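Long-range contact in putative cytochrome P450 hydroxylase (Chondromyces apiculatus DSM 436, PDB 6GMF), which acts as a heme-containing terpene monooxygenase, probably using molecular oxygen to hydroxylate its substrates: residues 256-270 with 353-367. Sequence-based numbering, arbitrary orientation.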
# COMPACT_ATOMS: atom_id res chain seq x y z
N LEU A 256 20.96 8.57 5.36
CA LEU A 256 20.30 8.47 6.69
C LEU A 256 20.85 9.58 7.59
O LEU A 256 20.09 10.41 8.16
CB LEU A 256 20.58 7.08 7.25
CG LEU A 256 20.07 6.78 8.65
CD1 LEU A 256 18.63 7.23 8.82
CD2 LEU A 256 20.20 5.29 8.92
N ALA A 257 22.19 9.64 7.65
CA ALA A 257 22.90 10.67 8.39
C ALA A 257 22.40 12.06 7.97
O ALA A 257 22.04 12.89 8.82
CB ALA A 257 24.40 10.50 8.18
N ALA A 258 22.30 12.31 6.66
CA ALA A 258 21.83 13.61 6.20
C ALA A 258 20.42 13.89 6.73
O ALA A 258 20.13 15.01 7.14
CB ALA A 258 21.88 13.69 4.70
N ALA A 259 19.52 12.90 6.67
CA ALA A 259 18.13 13.12 7.07
C ALA A 259 18.01 13.26 8.59
O ALA A 259 17.11 13.90 9.04
CB ALA A 259 17.25 11.99 6.56
N GLN A 260 18.90 12.62 9.34
CA GLN A 260 18.89 12.71 10.79
C GLN A 260 19.32 14.12 11.21
O GLN A 260 18.83 14.62 12.21
CB GLN A 260 19.77 11.62 11.41
CG GLN A 260 19.03 10.31 11.61
CD GLN A 260 19.77 9.34 12.50
OE1 GLN A 260 20.91 8.98 12.22
NE2 GLN A 260 19.12 8.91 13.58
N ALA A 261 20.22 14.74 10.42
CA ALA A 261 20.69 16.12 10.67
C ALA A 261 19.70 17.17 10.13
O ALA A 261 19.65 18.28 10.62
CB ALA A 261 22.06 16.31 10.07
N ASP A 262 18.91 16.82 9.11
CA ASP A 262 17.92 17.73 8.57
C ASP A 262 16.61 16.96 8.32
O ASP A 262 16.38 16.42 7.24
CB ASP A 262 18.40 18.38 7.27
CG ASP A 262 17.42 19.36 6.65
OD1 ASP A 262 16.40 19.67 7.28
OD2 ASP A 262 17.67 19.79 5.50
N LEU A 263 15.73 17.00 9.32
CA LEU A 263 14.45 16.32 9.26
C LEU A 263 13.53 16.87 8.17
O LEU A 263 12.61 16.18 7.76
CB LEU A 263 13.80 16.43 10.64
CG LEU A 263 14.55 15.66 11.73
CD1 LEU A 263 13.86 15.83 13.08
CD2 LEU A 263 14.68 14.18 11.39
N SER A 264 13.77 18.09 7.64
CA SER A 264 12.96 18.62 6.54
C SER A 264 13.14 17.80 5.25
O SER A 264 12.38 17.96 4.38
CB SER A 264 13.27 20.07 6.26
OG SER A 264 14.64 20.20 5.92
N LEU A 265 14.15 16.93 5.21
CA LEU A 265 14.38 16.01 4.07
C LEU A 265 13.35 14.86 4.03
O LEU A 265 13.21 14.16 3.01
CB LEU A 265 15.80 15.45 4.20
CG LEU A 265 16.92 16.43 3.81
CD1 LEU A 265 18.27 15.77 4.02
CD2 LEU A 265 16.71 16.90 2.39
N VAL A 266 12.66 14.60 5.15
CA VAL A 266 11.89 13.36 5.27
C VAL A 266 10.84 13.23 4.16
O VAL A 266 10.70 12.13 3.62
CB VAL A 266 11.29 13.20 6.68
CG1 VAL A 266 10.18 12.15 6.72
CG2 VAL A 266 12.38 12.88 7.69
N PRO A 267 10.08 14.26 3.75
CA PRO A 267 9.11 14.10 2.66
C PRO A 267 9.79 13.60 1.38
O PRO A 267 9.22 12.75 0.65
CB PRO A 267 8.41 15.44 2.50
CG PRO A 267 8.62 16.08 3.88
CD PRO A 267 9.94 15.57 4.41
N ALA A 268 11.02 14.06 1.14
CA ALA A 268 11.75 13.65 -0.03
C ALA A 268 12.24 12.21 0.10
O ALA A 268 12.33 11.50 -0.91
CB ALA A 268 12.91 14.57 -0.29
N VAL A 269 12.61 11.81 1.31
CA VAL A 269 13.00 10.47 1.59
C VAL A 269 11.81 9.57 1.21
O VAL A 269 11.98 8.58 0.49
CB VAL A 269 13.43 10.27 3.06
CG1 VAL A 269 13.72 8.81 3.37
CG2 VAL A 269 14.67 11.12 3.41
N VAL A 270 10.62 9.96 1.68
CA VAL A 270 9.45 9.14 1.48
C VAL A 270 9.18 8.99 -0.03
O VAL A 270 8.83 7.88 -0.50
CB VAL A 270 8.24 9.70 2.25
CG1 VAL A 270 6.95 9.02 1.82
CG2 VAL A 270 8.44 9.56 3.74
N ALA A 353 4.07 7.98 7.11
CA ALA A 353 5.46 7.69 6.87
C ALA A 353 6.31 8.90 7.31
O ALA A 353 7.37 8.72 7.96
CB ALA A 353 5.72 7.32 5.43
N LYS A 354 5.89 10.10 6.90
CA LYS A 354 6.66 11.32 7.32
C LYS A 354 6.76 11.36 8.84
O LYS A 354 7.87 11.53 9.42
CB LYS A 354 5.99 12.57 6.80
CG LYS A 354 6.67 13.88 7.23
CD LYS A 354 5.78 15.08 7.09
CE LYS A 354 4.89 15.22 8.30
NZ LYS A 354 4.34 16.59 8.47
N VAL A 355 5.61 11.23 9.49
CA VAL A 355 5.63 11.42 10.94
C VAL A 355 6.45 10.31 11.61
O VAL A 355 7.30 10.58 12.43
CB VAL A 355 4.22 11.55 11.54
CG1 VAL A 355 4.28 11.48 13.07
CG2 VAL A 355 3.53 12.82 11.09
N MET A 356 6.27 9.04 11.20
CA MET A 356 6.96 7.97 11.87
C MET A 356 8.47 8.11 11.64
O MET A 356 9.26 7.92 12.56
CB MET A 356 6.51 6.59 11.37
CG MET A 356 6.94 5.44 12.21
SD MET A 356 6.20 5.47 13.85
CE MET A 356 7.60 5.89 14.86
N LEU A 357 8.88 8.46 10.42
CA LEU A 357 10.30 8.59 10.15
C LEU A 357 10.85 9.83 10.88
O LEU A 357 11.98 9.78 11.41
CB LEU A 357 10.54 8.66 8.65
CG LEU A 357 10.34 7.33 7.91
CD1 LEU A 357 10.38 7.58 6.44
CD2 LEU A 357 11.37 6.28 8.31
N GLU A 358 10.08 10.91 10.97
CA GLU A 358 10.54 12.12 11.73
C GLU A 358 10.83 11.74 13.19
O GLU A 358 11.86 12.14 13.76
CB GLU A 358 9.50 13.24 11.74
CG GLU A 358 9.50 14.13 10.53
CD GLU A 358 8.32 15.09 10.50
OE1 GLU A 358 7.31 14.86 11.24
OE2 GLU A 358 8.37 16.06 9.74
N VAL A 359 9.96 10.94 13.78
CA VAL A 359 10.11 10.57 15.18
C VAL A 359 11.27 9.58 15.32
O VAL A 359 12.11 9.68 16.23
CB VAL A 359 8.78 10.06 15.73
CG1 VAL A 359 8.91 9.51 17.15
CG2 VAL A 359 7.73 11.17 15.67
N LEU A 360 11.31 8.54 14.47
CA LEU A 360 12.41 7.57 14.58
C LEU A 360 13.77 8.27 14.42
O LEU A 360 14.72 8.00 15.20
CB LEU A 360 12.26 6.52 13.48
CG LEU A 360 11.23 5.44 13.73
CD1 LEU A 360 10.90 4.74 12.41
CD2 LEU A 360 11.73 4.44 14.77
N LEU A 361 13.87 9.11 13.39
CA LEU A 361 15.14 9.72 13.03
C LEU A 361 15.56 10.66 14.15
O LEU A 361 16.77 10.77 14.40
CB LEU A 361 15.01 10.47 11.71
CG LEU A 361 14.91 9.61 10.45
CD1 LEU A 361 15.03 10.45 9.18
CD2 LEU A 361 15.94 8.51 10.45
N ALA A 362 14.60 11.38 14.75
CA ALA A 362 14.92 12.37 15.81
C ALA A 362 15.35 11.65 17.09
O ALA A 362 16.29 12.05 17.75
CB ALA A 362 13.75 13.26 16.07
N ARG A 363 14.64 10.59 17.47
CA ARG A 363 14.84 9.98 18.77
C ARG A 363 15.88 8.86 18.77
O ARG A 363 16.40 8.55 19.82
CB ARG A 363 13.49 9.51 19.30
CG ARG A 363 12.60 10.68 19.66
CD ARG A 363 11.30 10.22 20.24
NE ARG A 363 11.46 9.54 21.52
CZ ARG A 363 10.50 8.84 22.11
NH1 ARG A 363 9.28 8.85 21.61
NH2 ARG A 363 10.78 8.14 23.19
N LEU A 364 16.14 8.21 17.64
CA LEU A 364 17.11 7.12 17.63
C LEU A 364 18.47 7.69 17.21
O LEU A 364 18.52 8.51 16.30
CB LEU A 364 16.68 6.03 16.64
CG LEU A 364 15.75 4.93 17.16
CD1 LEU A 364 14.56 5.48 17.92
CD2 LEU A 364 15.27 4.05 16.01
N GLY A 365 19.54 7.23 17.87
CA GLY A 365 20.91 7.56 17.48
C GLY A 365 21.27 6.86 16.20
O GLY A 365 20.43 6.79 15.30
N ASP A 366 22.51 6.39 16.08
CA ASP A 366 22.94 5.58 14.96
C ASP A 366 22.01 4.37 14.81
O ASP A 366 21.78 3.64 15.79
CB ASP A 366 24.37 5.08 15.14
CG ASP A 366 25.44 6.16 15.07
OD1 ASP A 366 25.08 7.35 14.83
OD2 ASP A 366 26.62 5.80 15.27
N ILE A 367 21.47 4.20 13.60
CA ILE A 367 20.59 3.10 13.28
C ILE A 367 21.30 2.20 12.29
O ILE A 367 21.77 2.67 11.25
CB ILE A 367 19.26 3.62 12.70
CG1 ILE A 367 18.61 4.63 13.65
CG2 ILE A 367 18.32 2.48 12.36
CD1 ILE A 367 17.69 5.63 12.97
O HOH W 1 17.80 13.84 14.57
O HOH W 2 9.90 16.45 7.71
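L361 and V266 are opposing knobs in knobs-into-holes packing, each one wall of the other's hole, where helix 346-363 packs on helices 253-261 and 266-276. In the cytochrome P450 fold these correspond to the L, J and K helices. The axes of segments 256-261 and 353-363 cross at -94°. L361 sits among L256, A259, Q260 and V266. Its CD1 touches both A259 CB and V266 CG2. Its other methyl, CD2, meets L256 CD1 at 3.4 Å, tighter than usual. With chi1 at 176°, L256 turns CG away from the backbone N, and its side chain crosses that of L361 obliquely. V266 is the knob from the other side, set among K354, L357, E358 and L361. Its CG1 lies 3.6 Å from K354 O. The V266 and L361 side chains slide past each other in opposite directions. L263 also slides past L361, with CD2 3.7 Å from L361 CB, and its CD1 reaches A362. V270 CG2 touches both A353 CB and L357 CD1. This end lies near the heme. A353 and L357 also touch helix 220-251. E358 OE2 accepts from a water that also donates to L263 O, while OE1 forms a salt bridge with R111.

The polar grip comes from Q260. Its chain is extended beyond CG and carries the amide past L361 to the turn after the helix. A second water joins Q260 O to L361 O. NE2 of Q260 reaches L361 O at 3.1 Å, in the carbonyl plane on a lone pair. The bond from Q260 NE2 to G365 O is 3.0 Å and nearly straight (174°). A leucine here would probably leave G365 O without this donor and L361 O with the water. NE2 stands above the carbonyl plane of G365.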